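Local coordinates for predicted protein (Acinetobacter sp. RUH2624, PDB 4MEA) that probably hydrolyses epoxides as a secreted Cif-type virulence factor of the alpha/beta hydrolase family, at residues D158-P170 against R244-L256. Numbering follows the deposited sequence.
Sequences DSPIPDRAMFEYP and RSHADSIRQNEAL
Ile250 of helix 246-258 packs against Pro162, the backbone of Asp163, Met166 and Phe167, a worked example from an alpha/beta hydrolase fold of how the two ends of an insertion meet: the loop leaving strand 151-157 lies on the helix that leads into the adjacent strand 267-272, and the mostly helical chain between them occupies the position of the cap. Ile250 CD1 lies over one face of the Phe167 ring in a CH-pi contact, 3.6 Å from the centroid and offset toward the rim, while Ala247 meets the edge of the same ring. With CG1 anti to the carbonyl carbon (chi1 -73°), the longer branch of Ile250 carries CD1 on to Met166 CB, 3.7 Å away. One helical turn before Ile250, His246 takes Met166 SD over the centre of its ring, 3.7 Å from the centroid, in a Met-aromatic contact; His246 NE2 is hydrogen-bonded to Thr138 OG1. About one turn beyond Ile250, Asn253 and Glu254 make the polar contacts. Asn253 ND2 donates a nearly straight hydrogen bond to Pro162 O (3.1 Å, 164°), which lies almost in the plane of the amide. Glu254, bent at chi2, accepts at OE2 from Arg164 N (2.8 Å), on the anti side and 31° out of the carboxylate plane. Asp163 OD1 accepts from Ala165 N, above its carboxylate plane, in an Asx turn at the start of the 3-10 segment 164-167. Thr173 of the second subunit packs on Phe167. Asp163 OD2 and Glu254 OE2 approach to 4.1 Å, a repulsion probably offset by the salt bridges both make to Arg287 NH1.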
ATOM      1  N   ASP A 158      13.163  11.881  10.678  1.00 13.57           N
ATOM      2  CA  ASP A 158      11.784  11.646  10.213  1.00 13.79           C
ATOM      3  C   ASP A 158      11.253  10.211  10.284  1.00 13.84           C
ATOM      4  O   ASP A 158      10.289   9.959  11.000  1.00 13.95           O
ATOM      5  CB  ASP A 158      11.513  12.264   8.824  1.00 10.75           C
ATOM      6  CG  ASP A 158      10.073  12.764   8.684  1.00 13.81           C
ATOM      7  OD1 ASP A 158       9.567  13.378   9.646  1.00 14.54           O
ATOM      8  OD2 ASP A 158       9.429  12.518   7.643  1.00 10.72           O
ATOM      9  N   SER A 159      11.864   9.278   9.547  1.00  8.88           N
ATOM     10  CA  SER A 159      11.328   7.914   9.451  1.00  9.59           C
ATOM     11  C   SER A 159      11.510   7.090  10.723  1.00  7.56           C
ATOM     12  O   SER A 159      12.460   7.297  11.482  1.00 11.82           O
ATOM     13  CB  SER A 159      11.950   7.153   8.274  1.00  9.42           C
ATOM     14  OG  SER A 159      11.619   7.761   7.044  1.00  8.48           O
ATOM     15  N   PRO A 160      10.596   6.144  10.958  1.00 10.63           N
ATOM     16  CA  PRO A 160      10.755   5.272  12.121  1.00 10.09           C
ATOM     17  C   PRO A 160      11.960   4.356  11.937  1.00 12.19           C
ATOM     18  O   PRO A 160      12.321   4.022  10.807  1.00 12.14           O
ATOM     19  CB  PRO A 160       9.461   4.450  12.120  1.00 10.39           C
ATOM     20  CG  PRO A 160       8.990   4.479  10.702  1.00 15.40           C
ATOM     21  CD  PRO A 160       9.370   5.839  10.194  1.00 13.16           C
ATOM     22  N   ILE A 161      12.590   3.994  13.048  1.00 11.83           N
ATOM     23  CA  ILE A 161      13.561   2.916  13.078  1.00 11.87           C
ATOM     24  C   ILE A 161      12.727   1.640  13.149  1.00 14.82           C
ATOM     25  O   ILE A 161      11.772   1.569  13.919  1.00 12.46           O
ATOM     26  CB  ILE A 161      14.459   3.025  14.337  1.00 14.45           C
ATOM     27  CG1 ILE A 161      15.260   4.331  14.309  1.00 10.87           C
ATOM     28  CG2 ILE A 161      15.385   1.815  14.461  1.00 11.13           C
ATOM     29  CD1 ILE A 161      15.778   4.788  15.675  1.00 11.79           C
ATOM     30  N   PRO A 162      13.057   0.638  12.326  1.00 11.29           N
ATOM     31  CA  PRO A 162      12.303  -0.618  12.381  1.00 13.40           C
ATOM     32  C   PRO A 162      12.165  -1.177  13.799  1.00 15.56           C
ATOM     33  O   PRO A 162      13.151  -1.359  14.506  1.00 14.44           O
ATOM     34  CB  PRO A 162      13.149  -1.560  11.519  1.00  9.23           C
ATOM     35  CG  PRO A 162      13.727  -0.642  10.478  1.00 10.06           C
ATOM     36  CD  PRO A 162      14.050   0.639  11.234  1.00  6.85           C
ATOM     37  N   ASP A 163      10.929  -1.426  14.207  1.00 12.66           N
ATOM     38  CA  ASP A 163      10.657  -2.119  15.457  1.00 13.39           C
ATOM     39  C   ASP A 163       9.273  -2.743  15.335  1.00 12.94           C
ATOM     40  O   ASP A 163       8.706  -2.765  14.239  1.00  9.19           O
ATOM     41  CB  ASP A 163      10.819  -1.204  16.698  1.00 13.16           C
ATOM     42  CG  ASP A 163       9.614  -0.290  16.948  1.00 16.04           C
ATOM     43  OD1 ASP A 163       8.809  -0.065  16.031  1.00 11.39           O
ATOM     44  OD2 ASP A 163       9.484   0.222  18.082  1.00 12.86           O
ATOM     45  N   ARG A 164       8.745  -3.267  16.439  1.00 10.57           N
ATOM     46  CA  ARG A 164       7.498  -4.030  16.412  1.00 11.44           C
ATOM     47  C   ARG A 164       6.348  -3.183  15.874  1.00  9.44           C
ATOM     48  O   ARG A 164       5.377  -3.713  15.322  1.00 13.21           O
ATOM     49  CB  ARG A 164       7.156  -4.532  17.821  1.00 10.36           C
ATOM     50  CG  ARG A 164       6.847  -3.396  18.774  1.00 14.98           C
ATOM     51  CD  ARG A 164       6.865  -3.801  20.238  1.00 23.73           C
ATOM     52  NE  ARG A 164       6.530  -2.652  21.081  1.00 26.89           N
ATOM     53  CZ  ARG A 164       6.640  -2.632  22.403  1.00 35.06           C
ATOM     54  NH1 ARG A 164       7.082  -3.706  23.046  1.00 34.26           N
ATOM     55  NH2 ARG A 164       6.314  -1.533  23.081  1.00 32.83           N
ATOM     56  N   ALA A 165       6.452  -1.868  16.039  1.00  9.08           N
ATOM     57  CA  ALA A 165       5.382  -0.970  15.606  1.00 10.55           C
ATOM     58  C   ALA A 165       5.258  -0.903  14.077  1.00 14.57           C
ATOM     59  O   ALA A 165       4.230  -0.485  13.538  1.00 10.65           O
ATOM     60  CB  ALA A 165       5.573   0.422  16.202  1.00 12.76           C
ATOM     61  N   MET A 166       6.300  -1.331  13.377  1.00 10.52           N
ATOM     62  CA  MET A 166       6.263  -1.347  11.919  1.00  9.13           C
ATOM     63  C   MET A 166       5.312  -2.446  11.432  1.00 12.01           C
ATOM     64  O   MET A 166       4.901  -2.463  10.268  1.00 11.85           O
ATOM     65  CB  MET A 166       7.681  -1.527  11.355  1.00  8.25           C
ATOM     66  CG  MET A 166       7.843  -1.209   9.875  1.00 11.99           C
ATOM     67  SD  MET A 166       9.598  -1.134   9.405  1.00 15.24           S
ATOM     68  CE  MET A 166       9.980   0.582   9.791  1.00  8.34           C
ATOM     69  N   PHE A 167       4.963  -3.364  12.334  1.00  6.72           N
ATOM     70  CA  PHE A 167       3.964  -4.387  12.057  1.00  8.05           C
ATOM     71  C   PHE A 167       2.563  -3.864  12.377  1.00 11.77           C
ATOM     72  O   PHE A 167       1.575  -4.614  12.326  1.00  9.39           O
ATOM     73  CB  PHE A 167       4.230  -5.641  12.896  1.00  7.19           C
ATOM     74  CG  PHE A 167       5.439  -6.422  12.458  1.00 10.99           C
ATOM     75  CD1 PHE A 167       5.828  -6.437  11.132  1.00  7.90           C
ATOM     76  CD2 PHE A 167       6.180  -7.148  13.378  1.00 17.66           C
ATOM     77  CE1 PHE A 167       6.947  -7.164  10.723  1.00 17.09           C
ATOM     78  CE2 PHE A 167       7.297  -7.885  12.978  1.00 16.40           C
ATOM     79  CZ  PHE A 167       7.678  -7.889  11.651  1.00 14.90           C
ATOM     80  N   GLU A 168       2.480  -2.582  12.715  1.00 13.29           N
ATOM     81  CA  GLU A 168       1.215  -1.991  13.156  1.00  9.60           C
ATOM     82  C   GLU A 168       0.804  -0.732  12.389  1.00 10.34           C
ATOM     83  O   GLU A 168      -0.381  -0.389  12.359  1.00 11.04           O
ATOM     84  CB  GLU A 168       1.268  -1.701  14.658  1.00 14.03           C
ATOM     85  CG  GLU A 168       1.408  -2.959  15.504  1.00 25.44           C
ATOM     86  CD  GLU A 168       1.821  -2.662  16.934  1.00 46.06           C
ATOM     87  OE1 GLU A 168       2.052  -1.476  17.255  1.00 48.39           O
ATOM     88  OE2 GLU A 168       1.920  -3.619  17.734  1.00 57.10           O
ATOM     89  N   TYR A 169       1.756  -0.035  11.769  1.00  8.46           N
ATOM     90  CA  TYR A 169       1.395   1.207  11.066  1.00  8.93           C
ATOM     91  C   TYR A 169       0.299   0.904  10.057  1.00  4.72           C
ATOM     92  O   TYR A 169       0.430  -0.025   9.258  1.00 10.04           O
ATOM     93  CB  TYR A 169       2.600   1.851  10.365  1.00  8.84           C
ATOM     94  CG  TYR A 169       3.762   2.149  11.287  1.00  5.85           C
ATOM     95  CD1 TYR A 169       3.556   2.731  12.537  1.00 11.28           C
ATOM     96  CD2 TYR A 169       5.066   1.831  10.912  1.00  8.34           C
ATOM     97  CE1 TYR A 169       4.627   2.994  13.387  1.00  8.05           C
ATOM     98  CE2 TYR A 169       6.132   2.073  11.752  1.00 12.56           C
ATOM     99  CZ  TYR A 169       5.910   2.657  12.983  1.00 10.43           C
ATOM    100  OH  TYR A 169       6.980   2.903  13.802  1.00 11.72           O
ATOM    101  N   PRO A 170      -0.794   1.683  10.091  1.00  9.03           N
ATOM    102  CA  PRO A 170      -1.977   1.374   9.282  1.00  7.06           C
ATOM    103  C   PRO A 170      -1.812   1.698   7.793  1.00  6.55           C
ATOM    104  O   PRO A 170      -1.111   2.645   7.418  1.00  8.61           O
ATOM    105  CB  PRO A 170      -3.068   2.248   9.909  1.00 11.25           C
ATOM    106  CG  PRO A 170      -2.340   3.404  10.484  1.00 14.22           C
ATOM    107  CD  PRO A 170      -0.993   2.874  10.941  1.00 13.00           C
ATOM    108  N   ARG A 244      11.473  -5.639   1.743  1.00 11.15           N
ATOM    109  CA  ARG A 244      11.333  -7.094   1.920  1.00  8.75           C
ATOM    110  C   ARG A 244      12.038  -7.548   3.193  1.00 11.10           C
ATOM    111  O   ARG A 244      11.601  -8.489   3.869  1.00  9.63           O
ATOM    112  CB  ARG A 244      11.937  -7.858   0.730  1.00  7.95           C
ATOM    113  CG  ARG A 244      11.246  -7.623  -0.583  1.00 10.94           C
ATOM    114  CD  ARG A 244      11.806  -8.533  -1.690  1.00 11.80           C
ATOM    115  NE  ARG A 244      13.151  -8.177  -2.147  1.00  8.47           N
ATOM    116  CZ  ARG A 244      13.424  -7.234  -3.048  1.00 13.74           C
ATOM    117  NH1 ARG A 244      12.449  -6.499  -3.571  1.00 10.15           N
ATOM    118  NH2 ARG A 244      14.683  -7.009  -3.416  1.00 11.46           N
ATOM    119  N   SER A 245      13.139  -6.877   3.514  1.00 12.23           N
ATOM    120  CA  SER A 245      13.965  -7.266   4.647  1.00 14.97           C
ATOM    121  C   SER A 245      13.532  -6.648   5.974  1.00 15.56           C
ATOM    122  O   SER A 245      14.190  -6.858   6.988  1.00 11.28           O
ATOM    123  CB  SER A 245      15.428  -6.898   4.387  1.00 17.07           C
ATOM    124  OG  SER A 245      16.021  -7.761   3.435  1.00 12.24           O
ATOM    125  N   HIS A 246      12.448  -5.876   5.977  1.00 12.35           N
ATOM    126  CA  HIS A 246      12.048  -5.170   7.201  1.00  6.15           C
ATOM    127  C   HIS A 246      11.678  -6.108   8.367  1.00 11.00           C
ATOM    128  O   HIS A 246      11.944  -5.792   9.531  1.00 12.90           O
ATOM    129  CB  HIS A 246      10.924  -4.157   6.927  1.00  6.97           C
ATOM    130  CG  HIS A 246      11.412  -2.759   6.658  1.00 12.87           C
ATOM    131  ND1 HIS A 246      10.739  -1.883   5.835  1.00 14.10           N
ATOM    132  CD2 HIS A 246      12.489  -2.081   7.126  1.00  6.82           C
ATOM    133  CE1 HIS A 246      11.388  -0.731   5.791  1.00 16.81           C
ATOM    134  NE2 HIS A 246      12.452  -0.822   6.570  1.00  8.41           N
ATOM    135  N   ALA A 247      11.066  -7.253   8.074  1.00 10.36           N
ATOM    136  CA  ALA A 247      10.693  -8.155   9.155  1.00 16.34           C
ATOM    137  C   ALA A 247      11.967  -8.627   9.855  1.00 21.81           C
ATOM    138  O   ALA A 247      12.000  -8.748  11.079  1.00 16.17           O
ATOM    139  CB  ALA A 247       9.870  -9.332   8.644  1.00 11.36           C
ATOM    140  N   ASP A 248      13.023  -8.852   9.073  1.00 15.21           N
ATOM    141  CA  ASP A 248      14.330  -9.212   9.624  1.00 18.40           C
ATOM    142  C   ASP A 248      14.938  -8.093  10.463  1.00 16.66           C
ATOM    143  O   ASP A 248      15.436  -8.328  11.564  1.00 17.26           O
ATOM    144  CB  ASP A 248      15.308  -9.560   8.505  1.00 21.94           C
ATOM    145  CG  ASP A 248      15.090 -10.946   7.950  1.00 25.84           C
ATOM    146  OD1 ASP A 248      14.358 -11.731   8.584  1.00 21.12           O
ATOM    147  OD2 ASP A 248      15.667 -11.253   6.884  1.00 29.68           O
ATOM    148  N   SER A 249      14.917  -6.877   9.921  1.00 12.22           N
ATOM    149  CA  SER A 249      15.472  -5.721  10.608  1.00  6.40           C
ATOM    150  C   SER A 249      14.740  -5.500  11.923  1.00 14.38           C
ATOM    151  O   SER A 249      15.338  -5.104  12.920  1.00 16.54           O
ATOM    152  CB  SER A 249      15.366  -4.465   9.723  1.00  9.73           C
ATOM    153  OG  SER A 249      16.098  -4.623   8.508  1.00 10.20           O
ATOM    154  N   ILE A 250      13.434  -5.756  11.916  1.00 15.42           N
ATOM    155  CA  ILE A 250      12.618  -5.566  13.106  1.00 12.39           C
ATOM    156  C   ILE A 250      13.062  -6.523  14.195  1.00 11.90           C
ATOM    157  O   ILE A 250      13.282  -6.122  15.341  1.00 12.17           O
ATOM    158  CB  ILE A 250      11.121  -5.778  12.801  1.00 15.12           C
ATOM    159  CG1 ILE A 250      10.588  -4.593  11.986  1.00 15.72           C
ATOM    160  CG2 ILE A 250      10.331  -5.964  14.102  1.00 14.99           C
ATOM    161  CD1 ILE A 250       9.269  -4.857  11.281  1.00 14.39           C
ATOM    162  N   ARG A 251      13.195  -7.793  13.830  1.00 12.72           N
ATOM    163  CA  ARG A 251      13.646  -8.811  14.766  1.00 16.32           C
ATOM    164  C   ARG A 251      15.026  -8.447  15.295  1.00 16.77           C
ATOM    165  O   ARG A 251      15.312  -8.582  16.485  1.00 12.87           O
ATOM    166  CB  ARG A 251      13.687 -10.182  14.084  1.00 16.88           C
ATOM    167  CG  ARG A 251      14.526 -11.220  14.829  1.00 31.51           C
ATOM    168  CD  ARG A 251      13.892 -12.596  14.768  1.00 38.23           C
ATOM    169  NE  ARG A 251      14.781 -13.655  15.237  1.00 44.99           N
ATOM    170  CZ  ARG A 251      15.129 -13.845  16.508  1.00 49.20           C
ATOM    171  NH1 ARG A 251      14.680 -13.031  17.459  1.00 51.26           N
ATOM    172  NH2 ARG A 251      15.938 -14.849  16.827  1.00 43.46           N
ATOM    173  N   GLN A 252      15.882  -7.967  14.402  1.00 20.32           N
ATOM    174  CA  GLN A 252      17.240  -7.635  14.788  1.00 14.26           C
ATOM    175  C   GLN A 252      17.280  -6.486  15.779  1.00 17.18           C
ATOM    176  O   GLN A 252      18.012  -6.544  16.767  1.00 14.82           O
ATOM    177  CB  GLN A 252      18.081  -7.317  13.553  1.00  8.28           C
ATOM    178  CG  GLN A 252      18.305  -8.535  12.670  1.00  9.74           C
ATOM    179  CD  GLN A 252      18.803  -8.162  11.294  1.00 13.10           C
ATOM    180  OE1 GLN A 252      18.923  -6.978  10.965  1.00 11.63           O
ATOM    181  NE2 GLN A 252      19.115  -9.172  10.481  1.00  9.58           N
ATOM    182  N   ASN A 253      16.503  -5.436  15.518  1.00 12.92           N
ATOM    183  CA  ASN A 253      16.505  -4.287  16.409  1.00  9.41           C
ATOM    184  C   ASN A 253      15.837  -4.594  17.741  1.00 10.15           C
ATOM    185  O   ASN A 253      16.274  -4.123  18.790  1.00 14.98           O
ATOM    186  CB  ASN A 253      15.862  -3.056  15.742  1.00  6.74           C
ATOM    187  CG  ASN A 253      16.733  -2.482  14.627  1.00 14.18           C
ATOM    188  OD1 ASN A 253      17.942  -2.740  14.575  1.00 13.73           O
ATOM    189  ND2 ASN A 253      16.123  -1.715  13.725  1.00 10.56           N
ATOM    190  N   GLU A 254      14.762  -5.370  17.698  1.00 10.87           N
ATOM    191  CA  GLU A 254      14.080  -5.757  18.926  1.00 13.87           C
ATOM    192  C   GLU A 254      15.021  -6.571  19.817  1.00 14.67           C
ATOM    193  O   GLU A 254      15.009  -6.440  21.045  1.00 17.53           O
ATOM    194  CB  GLU A 254      12.814  -6.563  18.603  1.00 14.02           C
ATOM    195  CG  GLU A 254      11.682  -5.719  18.012  1.00 17.99           C
ATOM    196  CD  GLU A 254      11.047  -4.778  19.032  1.00 20.61           C
ATOM    197  OE1 GLU A 254      11.095  -5.081  20.243  1.00 19.86           O
ATOM    198  OE2 GLU A 254      10.492  -3.736  18.626  1.00 20.90           O
ATOM    199  N   ALA A 255      15.839  -7.409  19.192  1.00 11.64           N
ATOM    200  CA  ALA A 255      16.803  -8.217  19.937  1.00 15.53           C
ATOM    201  C   ALA A 255      17.844  -7.324  20.616  1.00 16.96           C
ATOM    202  O   ALA A 255      18.207  -7.544  21.768  1.00 15.24           O
ATOM    203  CB  ALA A 255      17.477  -9.243  19.018  1.00 15.26           C
ATOM    204  N   LEU A 256      18.321  -6.310  19.900  1.00 17.19           N
ATOM    205  CA  LEU A 256      19.255  -5.352  20.478  1.00 15.03           C
ATOM    206  C   LEU A 256      18.613  -4.601  21.637  1.00 15.27           C
ATOM    207  O   LEU A 256      19.217  -4.455  22.695  1.00 17.59           O
ATOM    208  CB  LEU A 256      19.761  -4.365  19.415  1.00 11.89           C
ATOM    209  CG  LEU A 256      20.678  -4.959  18.332  1.00 16.75           C
ATOM    210  CD1 LEU A 256      20.803  -4.016  17.147  1.00  9.59           C
ATOM    211  CD2 LEU A 256      22.048  -5.289  18.908  1.00 17.14           C
TER